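ParA (Salmonella enterica subsp. enterica serovar Newport str. SL317, PDB 3EZF) probably acts as a plasmid-partition ATPase that, in its ADP-bound state, binds DNA through a winged-helix domain to regulate transcription of its own operon. Local coordinates at residues L136-L142 with T388-F392; I101-R105 with R144-R148. One frame throughout, in Å; residues are numbered along the deposited sequence.

Interaction 1 of 2, residues L136-L142 with T388-F392. With SO4 (sulfate ion), chain E; SO4 (sulfate ion), chain G.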
ATOM      1  N   LEU A 136     -11.545  11.108 -18.160  1.00 45.29           N
ATOM      2  CA  LEU A 136     -12.698  11.997 -18.216  1.00 47.24           C
ATOM      3  C   LEU A 136     -12.368  13.280 -19.000  1.00 45.67           C
ATOM      4  O   LEU A 136     -13.170  13.768 -19.790  1.00 38.89           O
ATOM      5  CB  LEU A 136     -13.154  12.342 -16.785  1.00 44.58           C
ATOM      6  CG  LEU A 136     -13.778  11.191 -15.979  1.00 43.96           C
ATOM      7  CD1 LEU A 136     -14.028  11.579 -14.530  1.00 38.02           C
ATOM      8  CD2 LEU A 136     -15.076  10.803 -16.644  1.00 45.81           C
ATOM      9  N   ARG A 137     -11.158  13.791 -18.795  1.00 48.01           N
ATOM     10  CA  ARG A 137     -10.717  15.026 -19.430  1.00 51.10           C
ATOM     11  C   ARG A 137     -10.587  14.974 -20.941  1.00 53.09           C
ATOM     12  O   ARG A 137     -11.197  15.770 -21.650  1.00 56.63           O
ATOM     13  CB  ARG A 137      -9.379  15.475 -18.830  1.00 48.41           C
ATOM     14  CG  ARG A 137      -9.247  16.970 -18.660  1.00 42.70           C
ATOM     15  CD  ARG A 137      -9.007  17.694 -19.967  1.00 43.61           C
ATOM     16  NE  ARG A 137      -9.571  19.052 -19.950  1.00 45.49           N
ATOM     17  CZ  ARG A 137      -9.011  20.110 -20.526  1.00 38.08           C
ATOM     18  NH1 ARG A 137      -7.854  19.991 -21.161  1.00 44.80           N
ATOM     19  NH2 ARG A 137      -9.633  21.269 -20.502  1.00 38.22           N
ATOM     20  N   VAL A 138      -9.795  14.037 -21.433  1.00 54.88           N
ATOM     21  CA  VAL A 138      -9.556  13.942 -22.856  1.00 54.87           C
ATOM     22  C   VAL A 138     -10.519  13.050 -23.595  1.00 57.40           C
ATOM     23  O   VAL A 138     -10.342  12.817 -24.785  1.00 63.15           O
ATOM     24  CB  VAL A 138      -8.139  13.428 -23.127  1.00 55.65           C
ATOM     25  CG1 VAL A 138      -7.136  14.206 -22.291  1.00 57.79           C
ATOM     26  CG2 VAL A 138      -8.055  11.946 -22.813  1.00 55.52           C
ATOM     27  N   HIS A 139     -11.541  12.549 -22.914  1.00 59.31           N
ATOM     28  CA  HIS A 139     -12.486  11.659 -23.575  1.00 63.94           C
ATOM     29  C   HIS A 139     -12.999  12.205 -24.899  1.00 66.60           C
ATOM     30  O   HIS A 139     -13.053  13.416 -25.114  1.00 69.85           O
ATOM     31  CB  HIS A 139     -13.684  11.358 -22.681  1.00 66.32           C
ATOM     32  CG  HIS A 139     -14.551  10.248 -23.192  1.00 69.71           C
ATOM     33  ND1 HIS A 139     -14.282   8.918 -22.946  1.00 67.07           N
ATOM     34  CD2 HIS A 139     -15.685  10.269 -23.935  1.00 69.86           C
ATOM     35  CE1 HIS A 139     -15.217   8.170 -23.508  1.00 66.10           C
ATOM     36  NE2 HIS A 139     -16.076   8.967 -24.112  1.00 67.70           N
ATOM     37  N   GLN A 140     -13.382  11.287 -25.780  1.00 68.64           N
ATOM     38  CA  GLN A 140     -13.905  11.616 -27.101  1.00 67.21           C
ATOM     39  C   GLN A 140     -15.144  12.504 -27.023  1.00 64.78           C
ATOM     40  O   GLN A 140     -15.121  13.661 -27.448  1.00 59.81           O
ATOM     41  CB  GLN A 140     -14.273  10.326 -27.843  1.00 72.44           C
ATOM     42  CG  GLN A 140     -13.092   9.461 -28.242  1.00 76.00           C
ATOM     43  CD  GLN A 140     -12.465   9.932 -29.537  1.00 79.20           C
ATOM     44  OE1 GLN A 140     -12.084  11.092 -29.665  1.00 81.17           O
ATOM     45  NE2 GLN A 140     -12.359   9.034 -30.508  1.00 78.47           N
ATOM     46  N   ASP A 141     -16.223  11.944 -26.476  1.00 61.69           N
ATOM     47  CA  ASP A 141     -17.483  12.660 -26.360  1.00 59.78           C
ATOM     48  C   ASP A 141     -17.633  13.430 -25.077  1.00 57.38           C
ATOM     49  O   ASP A 141     -18.762  13.649 -24.630  1.00 57.85           O
ATOM     50  CB  ASP A 141     -18.679  11.714 -26.460  1.00 63.57           C
ATOM     51  CG  ASP A 141     -18.287  10.315 -26.801  1.00 65.47           C
ATOM     52  OD1 ASP A 141     -17.533  10.148 -27.788  1.00 63.93           O
ATOM     53  OD2 ASP A 141     -18.749   9.394 -26.087  1.00 61.58           O
ATOM     54  N   LEU A 142     -16.521  13.837 -24.476  1.00 51.67           N
ATOM     55  CA  LEU A 142     -16.604  14.585 -23.236  1.00 47.24           C
ATOM     56  C   LEU A 142     -15.859  15.886 -23.353  1.00 48.18           C
ATOM     57  O   LEU A 142     -16.010  16.748 -22.495  1.00 50.04           O
ATOM     58  CB  LEU A 142     -16.055  13.764 -22.072  1.00 44.99           C
ATOM     59  CG  LEU A 142     -17.013  12.951 -21.181  1.00 40.98           C
ATOM     60  CD1 LEU A 142     -17.999  12.147 -21.994  1.00 34.64           C
ATOM     61  CD2 LEU A 142     -16.187  12.024 -20.292  1.00 38.82           C
ATOM     62  N   THR A 388     -15.068   5.032 -18.573  1.00 65.75           N
ATOM     63  CA  THR A 388     -15.084   6.444 -18.229  1.00 65.51           C
ATOM     64  C   THR A 388     -16.477   7.001 -18.531  1.00 66.84           C
ATOM     65  O   THR A 388     -17.158   7.522 -17.644  1.00 66.55           O
ATOM     66  CB  THR A 388     -14.038   7.209 -19.052  1.00 65.22           C
ATOM     67  OG1 THR A 388     -12.755   6.609 -18.854  1.00 64.62           O
ATOM     68  CG2 THR A 388     -13.971   8.660 -18.620  1.00 66.86           C
ATOM     69  N   LYS A 389     -16.896   6.877 -19.788  1.00 66.42           N
ATOM     70  CA  LYS A 389     -18.207   7.350 -20.211  1.00 65.57           C
ATOM     71  C   LYS A 389     -19.261   6.866 -19.214  1.00 65.54           C
ATOM     72  O   LYS A 389     -20.164   7.616 -18.834  1.00 65.53           O
ATOM     73  CB  LYS A 389     -18.526   6.814 -21.609  1.00 67.75           C
ATOM     74  CG  LYS A 389     -19.894   7.231 -22.161  1.00 70.96           C
ATOM     75  CD  LYS A 389     -19.866   8.650 -22.726  1.00 72.21           C
ATOM     76  CE  LYS A 389     -21.261   9.148 -23.059  1.00 69.47           C
ATOM     77  NZ  LYS A 389     -21.967   8.260 -24.023  1.00 70.36           N
ATOM     78  N   ALA A 390     -19.130   5.608 -18.792  1.00 63.10           N
ATOM     79  CA  ALA A 390     -20.051   4.987 -17.839  1.00 60.22           C
ATOM     80  C   ALA A 390     -20.091   5.744 -16.510  1.00 59.92           C
ATOM     81  O   ALA A 390     -21.155   6.073 -15.982  1.00 59.27           O
ATOM     82  CB  ALA A 390     -19.639   3.547 -17.605  1.00 60.16           C
ATOM     83  N   VAL A 391     -18.913   6.018 -15.971  1.00 59.57           N
ATOM     84  CA  VAL A 391     -18.801   6.743 -14.719  1.00 52.21           C
ATOM     85  C   VAL A 391     -19.360   8.149 -14.912  1.00 52.92           C
ATOM     86  O   VAL A 391     -20.127   8.635 -14.083  1.00 51.51           O
ATOM     87  CB  VAL A 391     -17.321   6.831 -14.279  1.00 50.53           C
ATOM     88  CG1 VAL A 391     -17.222   7.378 -12.883  1.00 48.40           C
ATOM     89  CG2 VAL A 391     -16.678   5.459 -14.353  1.00 48.46           C
ATOM     90  N   PHE A 392     -18.984   8.798 -16.013  1.00 52.15           N
ATOM     91  CA  PHE A 392     -19.451  10.148 -16.278  1.00 50.53           C
ATOM     92  C   PHE A 392     -20.976  10.265 -16.353  1.00 54.61           C
ATOM     93  O   PHE A 392     -21.562  11.210 -15.821  1.00 49.40           O
ATOM     94  CB  PHE A 392     -18.834  10.679 -17.569  1.00 55.11           C
ATOM     95  CG  PHE A 392     -19.199  12.109 -17.852  1.00 62.53           C
ATOM     96  CD1 PHE A 392     -20.411  12.429 -18.471  1.00 59.39           C
ATOM     97  CD2 PHE A 392     -18.368  13.142 -17.424  1.00 63.58           C
ATOM     98  CE1 PHE A 392     -20.794  13.754 -18.652  1.00 59.35           C
ATOM     99  CE2 PHE A 392     -18.742  14.472 -17.601  1.00 66.18           C
ATOM    100  CZ  PHE A 392     -19.963  14.777 -18.219  1.00 65.82           C
TER
HETATM  101  S   SO4 E 596     -24.349  11.167 -24.127  1.00138.72           S
HETATM  102  O1  SO4 E 596     -24.930  12.436 -24.605  1.00138.66           O
HETATM  103  O2  SO4 E 596     -25.432  10.222 -23.805  1.00138.60           O
HETATM  104  O3  SO4 E 596     -23.548  11.419 -22.916  1.00138.48           O
HETATM  105  O4  SO4 E 596     -23.483  10.595 -25.178  1.00139.32           O
HETATM  106  S   SO4 G 796      -7.633  24.180 -18.685  1.00163.40           S
HETATM  107  O1  SO4 G 796      -7.290  25.562 -19.062  1.00164.38           O
HETATM  108  O2  SO4 G 796      -9.046  24.119 -18.270  1.00163.27           O
HETATM  109  O3  SO4 G 796      -6.770  23.745 -17.571  1.00164.21           O
HETATM  110  O4  SO4 G 796      -7.417  23.292 -19.838  1.00164.02           O
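Leu136 sits in the last turn of helix 129-138, beside Thr388 of helix 378-400 (CA atoms 6.0 Å apart), and its CD2 lies 3.9 Å from Phe392 CB. Arg137 turns away from helix 378-400; its guanidinium makes a salt bridge to Asp146 and only a weak hydrogen bond, from Arg137 NH2 to O4 of the chain G sulfate at 3.1 Å. At His139 the chain leaves helical geometry, and the imidazole comes back over the partner helix, its NE2 4.0 Å from Lys389 CD. The same His139 NE2 gives a weak hydrogen bond to Asp141 OD2 (3.4 Å). That carboxylate faces Lys389 in a long salt bridge, Asp141 OD2 to Lys389 NZ at 4.0 Å, while Lys389 NZ hydrogen-bonds O4 of the chain E sulfate at 3.0 Å; both sulfates probably come from the crystallisation liquor. Leu142 CG lies over the face of the Phe392 ring, 4.1 Å from the centroid and 14° off the normal, a CH-pi contact. Leu136 on Phe252 and Phe392 on Phe250 carry the packing down to strand 250-254. This is the layered build of a P-loop NTPase fold, helices packed on a central parallel sheet, here with the C-terminal helix against the helix that follows strand 112-116.

Interaction 2 of 2, residues I101-R105 with R144-R148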
ATOM      1  N   ILE A 101     -21.691  25.720 -27.721  1.00 64.81           N
ATOM      2  CA  ILE A 101     -22.195  24.521 -27.047  1.00 63.97           C
ATOM      3  C   ILE A 101     -21.787  24.623 -25.581  1.00 62.93           C
ATOM      4  O   ILE A 101     -20.600  24.584 -25.247  1.00 67.28           O
ATOM      5  CB  ILE A 101     -21.598  23.243 -27.651  1.00 63.12           C
ATOM      6  CG1 ILE A 101     -22.021  23.121 -29.112  1.00 61.22           C
ATOM      7  CG2 ILE A 101     -22.060  22.033 -26.867  1.00 62.53           C
ATOM      8  CD1 ILE A 101     -21.251  22.076 -29.874  1.00 59.27           C
ATOM      9  N   PRO A 102     -22.771  24.733 -24.682  1.00 60.99           N
ATOM     10  CA  PRO A 102     -22.502  24.850 -23.243  1.00 58.27           C
ATOM     11  C   PRO A 102     -21.476  23.878 -22.668  1.00 56.72           C
ATOM     12  O   PRO A 102     -21.471  22.689 -23.004  1.00 60.96           O
ATOM     13  CB  PRO A 102     -23.889  24.680 -22.616  1.00 56.61           C
ATOM     14  CG  PRO A 102     -24.593  23.796 -23.595  1.00 58.19           C
ATOM     15  CD  PRO A 102     -24.185  24.399 -24.921  1.00 59.42           C
ATOM     16  N   LYS A 103     -20.603  24.404 -21.808  1.00 55.01           N
ATOM     17  CA  LYS A 103     -19.567  23.612 -21.126  1.00 50.56           C
ATOM     18  C   LYS A 103     -20.160  23.047 -19.841  1.00 49.15           C
ATOM     19  O   LYS A 103     -21.203  23.501 -19.374  1.00 49.30           O
ATOM     20  CB  LYS A 103     -18.369  24.482 -20.734  1.00 40.77           C
ATOM     21  CG  LYS A 103     -17.591  25.053 -21.879  1.00 41.88           C
ATOM     22  CD  LYS A 103     -16.821  26.296 -21.442  1.00 40.91           C
ATOM     23  CE  LYS A 103     -16.106  26.976 -22.616  1.00 38.94           C
ATOM     24  NZ  LYS A 103     -15.050  26.131 -23.245  1.00 43.24           N
ATOM     25  N   TYR A 104     -19.474  22.079 -19.252  1.00 50.13           N
ATOM     26  CA  TYR A 104     -19.953  21.468 -18.024  1.00 49.83           C
ATOM     27  C   TYR A 104     -20.150  22.495 -16.906  1.00 49.84           C
ATOM     28  O   TYR A 104     -21.042  22.358 -16.064  1.00 49.84           O
ATOM     29  CB  TYR A 104     -18.990  20.373 -17.576  1.00 47.62           C
ATOM     30  CG  TYR A 104     -19.550  19.555 -16.448  1.00 52.77           C
ATOM     31  CD1 TYR A 104     -19.394  19.966 -15.122  1.00 51.07           C
ATOM     32  CD2 TYR A 104     -20.273  18.384 -16.702  1.00 50.99           C
ATOM     33  CE1 TYR A 104     -19.946  19.240 -14.077  1.00 51.34           C
ATOM     34  CE2 TYR A 104     -20.830  17.650 -15.664  1.00 51.85           C
ATOM     35  CZ  TYR A 104     -20.662  18.080 -14.350  1.00 51.88           C
ATOM     36  OH  TYR A 104     -21.227  17.368 -13.312  1.00 51.79           O
ATOM     37  N   ARG A 105     -19.325  23.532 -16.913  1.00 49.28           N
ATOM     38  CA  ARG A 105     -19.419  24.576 -15.898  1.00 49.10           C
ATOM     39  C   ARG A 105     -20.605  25.526 -16.149  1.00 50.95           C
ATOM     40  O   ARG A 105     -20.795  26.496 -15.427  1.00 47.74           O
ATOM     41  CB  ARG A 105     -18.122  25.387 -15.870  1.00 45.45           C
ATOM     42  CG  ARG A 105     -18.018  26.353 -17.010  1.00 39.60           C
ATOM     43  CD  ARG A 105     -16.635  26.924 -17.140  1.00 43.58           C
ATOM     44  NE  ARG A 105     -15.685  25.933 -17.632  1.00 48.26           N
ATOM     45  CZ  ARG A 105     -14.454  26.232 -18.027  1.00 47.88           C
ATOM     46  NH1 ARG A 105     -14.052  27.490 -17.978  1.00 47.10           N
ATOM     47  NH2 ARG A 105     -13.628  25.288 -18.463  1.00 48.59           N
ATOM     48  N   ARG A 144     -16.406  18.313 -25.175  1.00 44.58           N
ATOM     49  CA  ARG A 144     -17.372  19.403 -25.246  1.00 47.60           C
ATOM     50  C   ARG A 144     -17.693  19.952 -23.864  1.00 47.20           C
ATOM     51  O   ARG A 144     -18.358  20.980 -23.740  1.00 51.06           O
ATOM     52  CB  ARG A 144     -18.668  18.890 -25.858  1.00 47.18           C
ATOM     53  CG  ARG A 144     -19.131  17.600 -25.206  1.00 47.19           C
ATOM     54  CD  ARG A 144     -20.586  17.340 -25.478  1.00 51.36           C
ATOM     55  NE  ARG A 144     -21.406  18.399 -24.900  1.00 59.74           N
ATOM     56  CZ  ARG A 144     -22.729  18.386 -24.898  1.00 59.85           C
ATOM     57  NH1 ARG A 144     -23.369  17.357 -25.454  1.00 51.82           N
ATOM     58  NH2 ARG A 144     -23.396  19.397 -24.343  1.00 56.26           N
ATOM     59  N   HIS A 145     -17.249  19.250 -22.827  1.00 49.24           N
ATOM     60  CA  HIS A 145     -17.508  19.673 -21.456  1.00 49.24           C
ATOM     61  C   HIS A 145     -16.405  20.555 -20.890  1.00 47.76           C
ATOM     62  O   HIS A 145     -16.622  21.245 -19.909  1.00 47.76           O
ATOM     63  CB  HIS A 145     -17.689  18.461 -20.536  1.00 51.91           C
ATOM     64  CG  HIS A 145     -18.850  17.589 -20.893  1.00 53.81           C
ATOM     65  ND1 HIS A 145     -20.143  18.058 -20.968  1.00 52.75           N
ATOM     66  CD2 HIS A 145     -18.911  16.267 -21.202  1.00 53.76           C
ATOM     67  CE1 HIS A 145     -20.952  17.068 -21.310  1.00 55.35           C
ATOM     68  NE2 HIS A 145     -20.228  15.974 -21.457  1.00 57.09           N
ATOM     69  N   ASP A 146     -15.226  20.535 -21.507  1.00 48.52           N
ATOM     70  CA  ASP A 146     -14.106  21.342 -21.027  1.00 51.86           C
ATOM     71  C   ASP A 146     -14.002  21.083 -19.527  1.00 49.27           C
ATOM     72  O   ASP A 146     -13.900  22.008 -18.735  1.00 49.40           O
ATOM     73  CB  ASP A 146     -14.383  22.831 -21.270  1.00 54.37           C
ATOM     74  CG  ASP A 146     -13.113  23.678 -21.271  1.00 55.14           C
ATOM     75  OD1 ASP A 146     -12.057  23.175 -20.843  1.00 56.76           O
ATOM     76  OD2 ASP A 146     -13.177  24.851 -21.697  1.00 50.44           O
ATOM     77  N   LEU A 147     -14.056  19.810 -19.152  1.00 49.84           N
ATOM     78  CA  LEU A 147     -13.990  19.388 -17.753  1.00 45.00           C
ATOM     79  C   LEU A 147     -12.751  19.876 -16.995  1.00 45.39           C
ATOM     80  O   LEU A 147     -11.627  19.821 -17.501  1.00 46.14           O
ATOM     81  CB  LEU A 147     -14.072  17.861 -17.692  1.00 42.88           C
ATOM     82  CG  LEU A 147     -15.325  17.243 -17.069  1.00 45.35           C
ATOM     83  CD1 LEU A 147     -16.558  18.000 -17.510  1.00 41.79           C
ATOM     84  CD2 LEU A 147     -15.407  15.760 -17.440  1.00 42.86           C
ATOM     85  N   ARG A 148     -12.979  20.376 -15.782  1.00 45.39           N
ATOM     86  CA  ARG A 148     -11.918  20.867 -14.895  1.00 42.03           C
ATOM     87  C   ARG A 148     -11.905  19.931 -13.688  1.00 43.74           C
ATOM     88  O   ARG A 148     -12.816  19.970 -12.856  1.00 41.77           O
ATOM     89  CB  ARG A 148     -12.234  22.276 -14.431  1.00 40.75           C
ATOM     90  CG  ARG A 148     -12.365  23.298 -15.539  1.00 34.78           C
ATOM     91  CD  ARG A 148     -12.907  24.594 -14.958  1.00 41.51           C
ATOM     92  NE  ARG A 148     -14.160  24.377 -14.236  1.00 42.54           N
ATOM     93  CZ  ARG A 148     -14.816  25.314 -13.564  1.00 41.49           C
ATOM     94  NH1 ARG A 148     -14.341  26.549 -13.506  1.00 43.41           N
ATOM     95  NH2 ARG A 148     -15.957  25.016 -12.961  1.00 43.98           N
TER
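Here the linker between the winged-helix part and the P-loop NTPase fold is fastened down: residues 101-105, leaving helix 89-98, run alongside 144-148, the loop that leads into strand 149-153 of the parallel sheet. The two segments head the same way, 15° apart end to end, and come closest at Lys103 and His145, whose CA atoms are 4.5 Å apart. One backbone hydrogen bond ties them, Tyr104 N to His145 O at 3.0 Å. Beside it Tyr104 CB packs against Leu147 CD1 at 3.4 Å, and the phenol ring runs on into the interior, where its OH hydrogen-bonds Arg399 and Glu396 near the end of helix 378-400. Asp146 gathers the charges. Its OD2 takes a short salt bridge from Lys103 NZ (2.7 Å) and a second from Arg105 NH2 (3.3 Å); the latter is purely electrostatic, because the oxygen lies well out of the guanidinium plane. The N-H of Arg105 points instead to the main chain, a weak hydrogen bond from NH2 to Asp146 O at 3.3 Å. Arg148 NH2 makes a salt bridge to Asp249, consistent with its tolerating the stacked Arg105. The guanidinium of Arg105 lies flat on that of Arg148, planes 13° apart and centres 4.6 Å apart, which leaves Arg105 NE 4.0 Å from Arg148 NE.

How the interactions relate
The two contacts use the end of helix 129-138 with the chain just after it, then the rest of the loop into strand 149-153, and meet directly. Arg137, turned away from helix 378-400 in interaction 1, reaches interaction 2 with NH2 3.1 Å from Asp146 OD1, a salt bridge; Phe392 stacks on His145, its CZ 3.5 Å from His145 NE2. Interaction 1 is the more buried, largely apolar, and has no hydrogen bond between its segments; its charged pair is long. Interaction 2 is only partly buried and relies on one backbone hydrogen bond and a salt-bridge network. The first joins the end of helix 129-138 and the loop after it to helix 378-400, whereas the second attaches the linker from the winged-helix part.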